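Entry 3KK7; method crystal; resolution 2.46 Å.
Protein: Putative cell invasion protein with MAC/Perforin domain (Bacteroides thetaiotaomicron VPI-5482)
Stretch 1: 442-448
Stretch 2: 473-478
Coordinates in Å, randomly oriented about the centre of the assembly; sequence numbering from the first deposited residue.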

# COMPACT_ATOMS: atom_id res chain seq x y z
N GLU A 442 14.17 -29.33 21.03
CA GLU A 442 14.43 -27.98 21.56
C GLU A 442 13.27 -27.02 21.37
O GLU A 442 12.70 -26.55 22.35
CB GLU A 442 15.73 -27.37 20.99
CG GLU A 442 16.93 -27.46 21.96
CD GLU A 442 16.68 -26.69 23.27
OE1 GLU A 442 16.21 -25.52 23.23
OE2 GLU A 442 16.93 -27.29 24.35
N LYS A 443 12.93 -26.73 20.12
CA LYS A 443 11.88 -25.74 19.86
C LYS A 443 10.55 -26.12 20.52
O LYS A 443 9.80 -25.25 20.98
CB LYS A 443 11.70 -25.51 18.34
CG LYS A 443 12.93 -24.90 17.61
CD LYS A 443 13.65 -23.81 18.42
CE LYS A 443 14.63 -23.01 17.57
NZ LYS A 443 15.68 -22.42 18.40
N SER A 444 10.28 -27.42 20.60
CA SER A 444 9.10 -27.96 21.29
C SER A 444 8.94 -27.43 22.73
O SER A 444 7.83 -27.39 23.25
CB SER A 444 9.20 -29.49 21.31
OG SER A 444 7.98 -30.09 21.67
N LYS A 445 10.04 -27.04 23.37
CA LYS A 445 9.99 -26.49 24.73
C LYS A 445 9.30 -25.12 24.78
O LYS A 445 8.83 -24.71 25.83
CB LYS A 445 11.41 -26.31 25.30
CG LYS A 445 12.24 -27.58 25.57
CD LYS A 445 13.76 -27.21 25.65
CE LYS A 445 14.54 -27.97 26.74
NZ LYS A 445 14.82 -29.37 26.39
N TYR A 446 9.26 -24.43 23.64
CA TYR A 446 8.75 -23.06 23.56
C TYR A 446 7.50 -22.93 22.67
O TYR A 446 6.66 -22.06 22.92
CB TYR A 446 9.88 -22.13 23.07
CG TYR A 446 11.18 -22.36 23.80
CD1 TYR A 446 11.41 -21.80 25.06
CD2 TYR A 446 12.17 -23.18 23.25
CE1 TYR A 446 12.61 -22.04 25.75
CE2 TYR A 446 13.38 -23.42 23.94
CZ TYR A 446 13.59 -22.85 25.19
OH TYR A 446 14.77 -23.09 25.87
N TYR A 447 7.39 -23.77 21.64
CA TYR A 447 6.32 -23.67 20.64
C TYR A 447 5.52 -24.96 20.63
O TYR A 447 6.10 -26.05 20.56
CB TYR A 447 6.90 -23.52 19.24
CG TYR A 447 7.68 -22.27 18.94
CD1 TYR A 447 9.05 -22.19 19.18
CD2 TYR A 447 7.07 -21.18 18.34
CE1 TYR A 447 9.78 -21.03 18.86
CE2 TYR A 447 7.79 -20.02 18.02
CZ TYR A 447 9.13 -19.95 18.28
OH TYR A 447 9.79 -18.80 17.95
N GLN A 448 4.19 -24.83 20.67
CA GLN A 448 3.26 -25.97 20.68
C GLN A 448 2.48 -26.10 19.37
O GLN A 448 1.42 -26.74 19.32
CB GLN A 448 2.26 -25.79 21.82
CG GLN A 448 2.80 -26.10 23.20
CD GLN A 448 1.67 -26.29 24.20
OE1 GLN A 448 0.63 -25.63 24.10
NE2 GLN A 448 1.86 -27.21 25.14
N ASN A 473 21.36 -16.86 14.98
CA ASN A 473 21.50 -17.07 16.41
C ASN A 473 20.19 -16.91 17.18
O ASN A 473 20.17 -16.28 18.25
CB ASN A 473 22.54 -16.10 16.97
CG ASN A 473 23.82 -16.11 16.18
OD1 ASN A 473 24.24 -17.15 15.69
ND2 ASN A 473 24.46 -14.95 16.04
N VAL A 474 19.10 -17.45 16.64
CA VAL A 474 17.83 -17.38 17.34
C VAL A 474 17.96 -18.28 18.54
O VAL A 474 18.46 -19.39 18.42
CB VAL A 474 16.64 -17.81 16.50
CG1 VAL A 474 15.47 -18.17 17.40
CG2 VAL A 474 16.26 -16.70 15.53
N ASP A 475 17.55 -17.76 19.70
CA ASP A 475 17.67 -18.47 20.96
C ASP A 475 16.53 -18.02 21.87
O ASP A 475 16.55 -16.94 22.47
CB ASP A 475 19.05 -18.23 21.60
CG ASP A 475 19.22 -18.90 22.99
OD1 ASP A 475 18.22 -19.20 23.69
OD2 ASP A 475 20.38 -19.10 23.38
N GLU A 476 15.53 -18.89 21.96
CA GLU A 476 14.34 -18.63 22.75
C GLU A 476 14.66 -18.32 24.22
O GLU A 476 13.83 -17.69 24.89
CB GLU A 476 13.38 -19.81 22.64
CG GLU A 476 12.67 -19.93 21.28
CD GLU A 476 13.55 -20.43 20.14
OE1 GLU A 476 14.51 -21.16 20.43
OE2 GLU A 476 13.30 -20.08 18.96
N LYS A 477 15.83 -18.73 24.72
CA LYS A 477 16.19 -18.53 26.13
C LYS A 477 16.65 -17.12 26.45
O LYS A 477 16.63 -16.72 27.62
CB LYS A 477 17.30 -19.49 26.60
CG LYS A 477 17.08 -20.96 26.30
CD LYS A 477 18.01 -21.84 27.16
CE LYS A 477 18.39 -23.15 26.47
NZ LYS A 477 19.46 -22.94 25.44
N GLY A 478 17.08 -16.36 25.44
CA GLY A 478 17.76 -15.08 25.68
C GLY A 478 16.92 -13.83 25.55
O GLY A 478 17.40 -12.81 25.04
O HOH W 1 17.31 -21.44 16.58

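Stretch 2 meets stretch 1 through a small contact, about 310 Å² with both sides summed, and E476 is at its centre. N473 opens the stretch too far away to take part.

V474 comes next. Its CA-to-CB bond points toward stretch 1, and V474 CG1 lies 4.4 Å from K443 NZ, a loose approach. Its backbone matters more. A water accepts a hydrogen bond from K443 NZ at 2.6 Å and donates one to V474 O at 3.0 Å. The direct distance from K443 NZ to V474 O is 4.1 Å, so the water fills a gap the ammonium does not close itself.

D475 makes no contact across the stretches. It shapes the chain instead. It begins a type I beta turn that runs to G478, closed by G478 N donating to D475 O at 3.1 Å. Its side chain adds a second tie, with K477 N donating to D475 OD1 at 2.6 Å. A short acidic side chain suits this place, since its carboxylate can reach a backbone NH two residues ahead.

E476 is buried, and stretch 1 covers 107 Å² of it, the largest area of any residue in the two stretches. Its CA-to-CB bond points toward stretch 1. E476 CB sits over one face of the Y446 ring, 3.5 Å from the centroid of that ring and 9° off the normal, a CH-pi contact. The chi angles are m for chi1 and p for chi2. The carboxylate at the end of this bent chain meets K443, whose NZ donates to E476 OE1 at 2.7 Å in a salt bridge. A buried carboxylate gains from such a partner. The K443 CA-to-CB bond points sideways, but its long side chain brings the ammonium to the acid. E476 OE2 lies near the plane of the Y447 ring, at its edge, 3.6 Å from Y447 CE1. Glutamate thus offers a methylene to one tyrosine and a charged end to the lysine. In stretch 1, Y446 N and Y447 N both donate to K443 O, at 2.8 and 2.9 Å, which ties the backbone at the two tyrosines back to K443.

K477 is exposed, and stretch 1 covers 41 Å² of it. K477 CG is 3.2 Å from Y446 OH, so the aliphatic part of the side chain packs by the end of the tyrosine. G478 ends the turn. It touches nothing in stretch 1, and there would be room there for a CB.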